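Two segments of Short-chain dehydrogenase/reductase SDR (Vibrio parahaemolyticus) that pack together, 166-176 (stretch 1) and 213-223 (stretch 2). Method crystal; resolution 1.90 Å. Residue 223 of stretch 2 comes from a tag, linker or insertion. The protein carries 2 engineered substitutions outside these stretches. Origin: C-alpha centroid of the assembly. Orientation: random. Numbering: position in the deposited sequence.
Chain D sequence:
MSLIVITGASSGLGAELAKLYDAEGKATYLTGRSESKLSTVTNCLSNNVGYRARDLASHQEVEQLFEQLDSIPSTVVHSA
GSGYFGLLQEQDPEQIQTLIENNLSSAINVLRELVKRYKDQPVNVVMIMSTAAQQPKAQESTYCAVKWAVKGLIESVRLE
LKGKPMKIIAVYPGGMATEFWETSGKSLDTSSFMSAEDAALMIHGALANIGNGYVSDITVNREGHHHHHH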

ATOM      1  N   MET D 166     -22.279  -2.957  12.690  1.00 29.23           N
ATOM      2  CA  MET D 166     -22.162  -2.370  11.357  1.00 28.05           C
ATOM      3  C   MET D 166     -20.767  -2.771  10.807  1.00 26.70           C
ATOM      4  O   MET D 166     -19.798  -2.760  11.515  1.00 24.77           O
ATOM      5  CB  MET D 166     -22.316  -0.835  11.408  1.00 27.80           C
ATOM      6  CG  MET D 166     -22.159  -0.110  10.045  1.00 27.91           C
ATOM      7  SD  MET D 166     -22.337   1.727  10.124  1.00 20.73           S
ATOM      8  CE  MET D 166     -23.911   1.890   9.481  1.00 24.51           C
ATOM      9  N   LYS D 167     -20.743  -3.095   9.528  1.00 27.55           N
ATOM     10  CA  LYS D 167     -19.539  -3.502   8.820  1.00 27.12           C
ATOM     11  C   LYS D 167     -19.424  -2.715   7.532  1.00 24.56           C
ATOM     12  O   LYS D 167     -20.417  -2.389   6.931  1.00 24.24           O
ATOM     13  CB  LYS D 167     -19.683  -4.977   8.432  1.00 28.07           C
ATOM     14  CG  LYS D 167     -19.061  -5.906   9.418  1.00 32.75           C
ATOM     15  CD  LYS D 167     -19.556  -7.342   9.272  1.00 36.40           C
ATOM     16  CE  LYS D 167     -20.013  -7.746   7.869  1.00 37.57           C
ATOM     17  NZ  LYS D 167     -21.416  -8.257   7.962  1.00 38.21           N
ATOM     18  N   ILE D 168     -18.202  -2.451   7.091  1.00 22.16           N
ATOM     19  CA  ILE D 168     -18.030  -1.833   5.784  1.00 22.18           C
ATOM     20  C   ILE D 168     -17.377  -2.834   4.798  1.00 20.73           C
ATOM     21  O   ILE D 168     -16.366  -3.441   5.097  1.00 21.88           O
ATOM     22  CB  ILE D 168     -17.172  -0.543   5.877  1.00 22.03           C
ATOM     23  CG1 ILE D 168     -17.873   0.533   6.706  1.00 21.81           C
ATOM     24  CG2 ILE D 168     -16.926   0.033   4.492  1.00 22.26           C
ATOM     25  CD1 ILE D 168     -16.953   1.726   7.053  1.00 22.27           C
ATOM     26  N   ILE D 169     -17.989  -2.974   3.637  1.00 22.01           N
ATOM     27  CA  ILE D 169     -17.529  -3.869   2.543  1.00 22.04           C
ATOM     28  C   ILE D 169     -16.958  -2.962   1.456  1.00 21.07           C
ATOM     29  O   ILE D 169     -17.583  -1.971   1.070  1.00 20.39           O
ATOM     30  CB  ILE D 169     -18.669  -4.721   1.929  1.00 21.48           C
ATOM     31  CG1 ILE D 169     -19.495  -5.432   3.026  1.00 24.62           C
ATOM     32  CG2 ILE D 169     -18.152  -5.729   0.822  1.00 20.34           C
ATOM     33  CD1 ILE D 169     -18.713  -6.158   3.960  1.00 26.56           C
ATOM     34  N   ALA D 170     -15.720  -3.243   1.064  1.00 20.85           N
ATOM     35  CA  ALA D 170     -15.019  -2.383   0.090  1.00 19.66           C
ATOM     36  C   ALA D 170     -15.035  -3.070  -1.251  1.00 19.01           C
ATOM     37  O   ALA D 170     -14.684  -4.221  -1.368  1.00 20.16           O
ATOM     38  CB  ALA D 170     -13.572  -2.095   0.540  1.00 19.51           C
ATOM     39  N   VAL D 171     -15.470  -2.366  -2.271  1.00 18.77           N
ATOM     40  CA  VAL D 171     -15.551  -2.919  -3.604  1.00 19.49           C
ATOM     41  C   VAL D 171     -14.781  -1.993  -4.533  1.00 20.52           C
ATOM     42  O   VAL D 171     -14.972  -0.769  -4.467  1.00 18.91           O
ATOM     43  CB  VAL D 171     -17.021  -2.976  -4.091  1.00 19.13           C
ATOM     44  CG1 VAL D 171     -17.078  -3.631  -5.442  1.00 20.24           C
ATOM     45  CG2 VAL D 171     -17.946  -3.665  -3.009  1.00 18.78           C
ATOM     46  N   TYR D 172     -13.925  -2.588  -5.381  1.00 20.96           N
ATOM     47  CA  TYR D 172     -13.033  -1.857  -6.284  1.00 20.53           C
ATOM     48  C   TYR D 172     -13.189  -2.353  -7.704  1.00 22.00           C
ATOM     49  O   TYR D 172     -12.532  -3.322  -8.099  1.00 23.40           O
ATOM     50  CB  TYR D 172     -11.559  -2.001  -5.876  1.00 21.81           C
ATOM     51  CG  TYR D 172     -11.256  -1.630  -4.440  1.00 19.87           C
ATOM     52  CD1 TYR D 172     -10.954  -0.320  -4.078  1.00 18.70           C
ATOM     53  CD2 TYR D 172     -11.320  -2.576  -3.438  1.00 21.95           C
ATOM     54  CE1 TYR D 172     -10.675   0.025  -2.762  1.00 21.03           C
ATOM     55  CE2 TYR D 172     -11.048  -2.235  -2.081  1.00 22.96           C
ATOM     56  CZ  TYR D 172     -10.706  -0.938  -1.769  1.00 22.59           C
ATOM     57  OH  TYR D 172     -10.481  -0.623  -0.449  1.00 21.27           O
ATOM     58  N   PRO D 173     -14.098  -1.738  -8.466  1.00 22.50           N
ATOM     59  CA  PRO D 173     -14.221  -2.109  -9.851  1.00 23.18           C
ATOM     60  C   PRO D 173     -13.195  -1.422 -10.726  1.00 24.58           C
ATOM     61  O   PRO D 173     -12.827  -0.260 -10.479  1.00 22.25           O
ATOM     62  CB  PRO D 173     -15.614  -1.633 -10.242  1.00 23.39           C
ATOM     63  CG  PRO D 173     -16.145  -0.897  -9.107  1.00 24.57           C
ATOM     64  CD  PRO D 173     -15.249  -0.967  -7.961  1.00 22.06           C
ATOM     65  N   GLY D 174     -12.803  -2.110 -11.791  1.00 26.13           N
ATOM     66  CA  GLY D 174     -11.922  -1.515 -12.803  1.00 28.49           C
ATOM     67  C   GLY D 174     -12.389  -1.954 -14.167  1.00 30.34           C
ATOM     68  O   GLY D 174     -12.875  -3.067 -14.329  1.00 30.54           O
ATOM     69  N   GLY D 175     -12.192  -1.097 -15.156  1.00 32.90           N
ATOM     70  CA  GLY D 175     -12.525  -1.428 -16.545  1.00 35.18           C
ATOM     71  C   GLY D 175     -14.003  -1.277 -16.885  1.00 36.64           C
ATOM     72  O   GLY D 175     -14.504  -1.910 -17.817  1.00 37.48           O
ATOM     73  N   MET D 176     -14.719  -0.458 -16.132  1.00 38.95           N
ATOM     74  CA  MET D 176     -16.105  -0.144 -16.477  1.00 40.46           C
ATOM     75  C   MET D 176     -16.099   1.188 -17.209  1.00 43.21           C
ATOM     76  O   MET D 176     -15.207   2.026 -16.988  1.00 42.83           O
ATOM     77  CB  MET D 176     -17.003  -0.008 -15.233  1.00 39.78           C
ATOM     78  CG  MET D 176     -17.043  -1.176 -14.272  1.00 37.55           C
ATOM     79  SD  MET D 176     -18.381  -1.135 -13.052  1.00 29.62           S
ATOM     80  CE  MET D 176     -18.333   0.559 -12.521  1.00 40.03           C
TER
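Stretch 2 213-223: GYVSDITVNRE

Stretch 2 is a β-strand from Tyr-214 to Arg-222, extended except at Ser-216 (phi/psi -87/-24), and runs parallel to the strand of stretch 1, the two axes crossing at 26° with a closest approach of 4.6 Å; together the stretches bury 660 Å². Gly-213 leads in without touching stretch 1. The CA-to-CB bond of Tyr-214 (chi1 p) points toward stretch 1, and the residue lays one ring face under the Lys-167 side chain: CE of Lys-167 stands 3.6 Å from the centroid of the Tyr-214 ring, a CH-pi contact, and its NZ lies 4.6 Å from that centroid in cation-pi geometry. CD1 of Ile-169 meets the edge of the same ring, 3.5 Å from Tyr-214 CE1, and a water joins Tyr-214 OH to Ile-168 O, 2.8 Å from each. Val-215 O touches Ile-169 CG2 at 3.4 Å. Ser-216, its CA-to-CB bond directed away, opens the backbone ladder: its O accepts from Ala-170 N at 2.9 Å. Asp-217 pairs with Ala-170 (CA to CA 4.6 Å), and its OD1 lies 3.3 Å from Ala-170 CB; a second water bridges Asp-217 OD1 and Tyr-172 OH, 2.6 Å from each. Ile-218 makes two hydrogen bonds to stretch 1, its N to Ala-170 O at 2.9 Å and its O to Tyr-172 N at 2.8 Å, while its CG2 packs 3.9 Å from Val-171 CG1 on the sheet face shared with Pro-173 and Val-220. Thr-219 turns to the other face, with Asp-217, and sets OG1 3.8 Å from Tyr-172 CB. Val-220 likewise makes two hydrogen bonds, N to Tyr-172 O at 3.2 Å and O to Gly-174 N at 2.9 Å. Beside Gly-174, Asn-221 brings ND2 to where a CB would clash. The ladder frays at Arg-222, whose N makes a weak 3.4 Å bond to Gly-174 O; the tag residue Glu-223 does not touch stretch 1.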

ATOM      1  N   GLY D 213     -18.315 -16.813   7.278  1.00 37.67           N
ATOM      2  CA  GLY D 213     -17.318 -15.944   6.624  1.00 36.55           C
ATOM      3  C   GLY D 213     -18.064 -14.916   5.781  1.00 34.83           C
ATOM      4  O   GLY D 213     -19.183 -15.205   5.311  1.00 36.68           O
ATOM      5  N   TYR D 214     -17.490 -13.724   5.593  1.00 30.28           N
ATOM      6  CA  TYR D 214     -18.040 -12.771   4.613  1.00 27.33           C
ATOM      7  C   TYR D 214     -16.912 -12.136   3.768  1.00 24.89           C
ATOM      8  O   TYR D 214     -15.745 -12.192   4.152  1.00 23.62           O
ATOM      9  CB  TYR D 214     -18.903 -11.686   5.280  1.00 26.94           C
ATOM     10  CG  TYR D 214     -18.083 -10.652   5.983  1.00 25.54           C
ATOM     11  CD1 TYR D 214     -17.952  -9.359   5.472  1.00 25.94           C
ATOM     12  CD2 TYR D 214     -17.415 -10.962   7.143  1.00 24.56           C
ATOM     13  CE1 TYR D 214     -17.171  -8.422   6.087  1.00 24.76           C
ATOM     14  CE2 TYR D 214     -16.659 -10.014   7.780  1.00 27.46           C
ATOM     15  CZ  TYR D 214     -16.541  -8.752   7.255  1.00 25.97           C
ATOM     16  OH  TYR D 214     -15.773  -7.828   7.891  1.00 23.87           O
ATOM     17  N   VAL D 215     -17.274 -11.604   2.599  1.00 22.24           N
ATOM     18  CA  VAL D 215     -16.299 -10.959   1.711  1.00 22.24           C
ATOM     19  C   VAL D 215     -16.250  -9.503   2.178  1.00 21.77           C
ATOM     20  O   VAL D 215     -17.227  -8.757   1.983  1.00 20.34           O
ATOM     21  CB  VAL D 215     -16.727 -11.002   0.267  1.00 22.72           C
ATOM     22  CG1 VAL D 215     -15.860 -10.016  -0.588  1.00 22.62           C
ATOM     23  CG2 VAL D 215     -16.705 -12.490  -0.246  1.00 24.88           C
ATOM     24  N   SER D 216     -15.119  -9.124   2.762  1.00 23.34           N
ATOM     25  CA  SER D 216     -14.898  -7.742   3.262  1.00 22.41           C
ATOM     26  C   SER D 216     -14.357  -6.790   2.197  1.00 22.23           C
ATOM     27  O   SER D 216     -14.521  -5.591   2.283  1.00 21.33           O
ATOM     28  CB  SER D 216     -13.990  -7.764   4.492  1.00 22.82           C
ATOM     29  OG  SER D 216     -12.744  -8.406   4.279  1.00 23.33           O
ATOM     30  N   ASP D 217     -13.709  -7.328   1.178  1.00 21.29           N
ATOM     31  CA  ASP D 217     -13.056  -6.521   0.151  1.00 20.55           C
ATOM     32  C   ASP D 217     -13.057  -7.325  -1.129  1.00 19.84           C
ATOM     33  O   ASP D 217     -12.654  -8.479  -1.129  1.00 19.58           O
ATOM     34  CB  ASP D 217     -11.586  -6.168   0.553  1.00 20.50           C
ATOM     35  CG  ASP D 217     -11.452  -5.517   1.964  1.00 25.01           C
ATOM     36  OD1 ASP D 217     -11.478  -4.246   2.013  1.00 27.06           O
ATOM     37  OD2 ASP D 217     -11.319  -6.225   3.032  1.00 24.79           O
ATOM     38  N   ILE D 218     -13.490  -6.726  -2.222  1.00 20.46           N
ATOM     39  CA  ILE D 218     -13.498  -7.388  -3.480  1.00 20.68           C
ATOM     40  C   ILE D 218     -13.090  -6.452  -4.641  1.00 20.23           C
ATOM     41  O   ILE D 218     -13.452  -5.250  -4.688  1.00 20.72           O
ATOM     42  CB  ILE D 218     -14.897  -8.058  -3.727  1.00 21.67           C
ATOM     43  CG1 ILE D 218     -14.823  -9.034  -4.898  1.00 24.54           C
ATOM     44  CG2 ILE D 218     -15.957  -7.022  -3.922  1.00 21.82           C
ATOM     45  CD1 ILE D 218     -16.109  -9.942  -5.081  1.00 23.74           C
ATOM     46  N   THR D 219     -12.267  -6.984  -5.544  1.00 18.25           N
ATOM     47  CA  THR D 219     -11.847  -6.270  -6.727  1.00 18.91           C
ATOM     48  C   THR D 219     -12.366  -7.052  -7.954  1.00 20.46           C
ATOM     49  O   THR D 219     -12.246  -8.262  -8.055  1.00 21.23           O
ATOM     50  CB  THR D 219     -10.296  -6.104  -6.820  1.00 19.04           C
ATOM     51  OG1 THR D 219      -9.839  -5.403  -5.709  1.00 18.98           O
ATOM     52  CG2 THR D 219      -9.861  -5.312  -8.093  1.00 17.58           C
ATOM     53  N   VAL D 220     -12.920  -6.348  -8.899  1.00 22.67           N
ATOM     54  CA  VAL D 220     -13.495  -6.987 -10.069  1.00 24.57           C
ATOM     55  C   VAL D 220     -12.899  -6.198 -11.216  1.00 26.46           C
ATOM     56  O   VAL D 220     -12.809  -4.979 -11.129  1.00 26.22           O
ATOM     57  CB  VAL D 220     -15.063  -6.963  -9.947  1.00 23.76           C
ATOM     58  CG1 VAL D 220     -15.709  -7.639 -11.051  1.00 27.71           C
ATOM     59  CG2 VAL D 220     -15.512  -7.716  -8.687  1.00 26.13           C
ATOM     60  N   ASN D 221     -12.441  -6.886 -12.259  1.00 28.15           N
ATOM     61  CA  ASN D 221     -11.715  -6.257 -13.347  1.00 29.97           C
ATOM     62  C   ASN D 221     -12.183  -6.819 -14.677  1.00 32.38           C
ATOM     63  O   ASN D 221     -12.645  -7.974 -14.757  1.00 32.06           O
ATOM     64  CB  ASN D 221     -10.218  -6.538 -13.230  1.00 29.95           C
ATOM     65  CG  ASN D 221      -9.491  -5.531 -12.378  1.00 28.67           C
ATOM     66  OD1 ASN D 221      -9.031  -5.841 -11.275  1.00 28.93           O
ATOM     67  ND2 ASN D 221      -9.365  -4.337 -12.883  1.00 25.34           N
ATOM     68  N   ARG D 222     -12.054  -6.026 -15.716  1.00 36.14           N
ATOM     69  CA  ARG D 222     -12.304  -6.555 -17.048  1.00 39.68           C
ATOM     70  C   ARG D 222     -11.116  -7.457 -17.402  1.00 41.51           C
ATOM     71  O   ARG D 222      -9.997  -7.192 -17.012  1.00 41.17           O
ATOM     72  CB  ARG D 222     -12.519  -5.442 -18.095  1.00 40.31           C
ATOM     73  CG  ARG D 222     -11.363  -5.215 -19.025  1.00 43.20           C
ATOM     74  CD  ARG D 222     -11.719  -4.394 -20.281  1.00 48.01           C
ATOM     75  NE  ARG D 222     -10.702  -3.348 -20.464  1.00 51.35           N
ATOM     76  CZ  ARG D 222      -9.413  -3.571 -20.758  1.00 54.25           C
ATOM     77  NH1 ARG D 222      -8.957  -4.804 -20.952  1.00 56.29           N
ATOM     78  NH2 ARG D 222      -8.568  -2.549 -20.878  1.00 55.17           N
ATOM     79  N   GLU D 223     -11.370  -8.521 -18.146  1.00 44.78           N
ATOM     80  CA  GLU D 223     -10.271  -9.276 -18.758  1.00 47.86           C
ATOM     81  C   GLU D 223      -9.984  -8.720 -20.142  1.00 49.48           C
ATOM     82  O   GLU D 223     -10.914  -8.405 -20.904  1.00 50.86           O
ATOM     83  CB  GLU D 223     -10.587 -10.774 -18.844  1.00 48.57           C
ATOM     84  CG  GLU D 223     -12.082 -11.177 -18.749  1.00 50.94           C
ATOM     85  CD  GLU D 223     -12.278 -12.679 -18.815  1.00 53.41           C
ATOM     86  OE1 GLU D 223     -12.951 -13.274 -17.927  1.00 55.71           O
ATOM     87  OE2 GLU D 223     -11.744 -13.267 -19.770  1.00 55.99           O
TER
HETATM   88  O   HOH W   1     -15.393  -5.245   7.016  1.00 32.97           O
HETATM   89  O   HOH W   2      -9.849  -2.325   1.348  1.00 26.89           O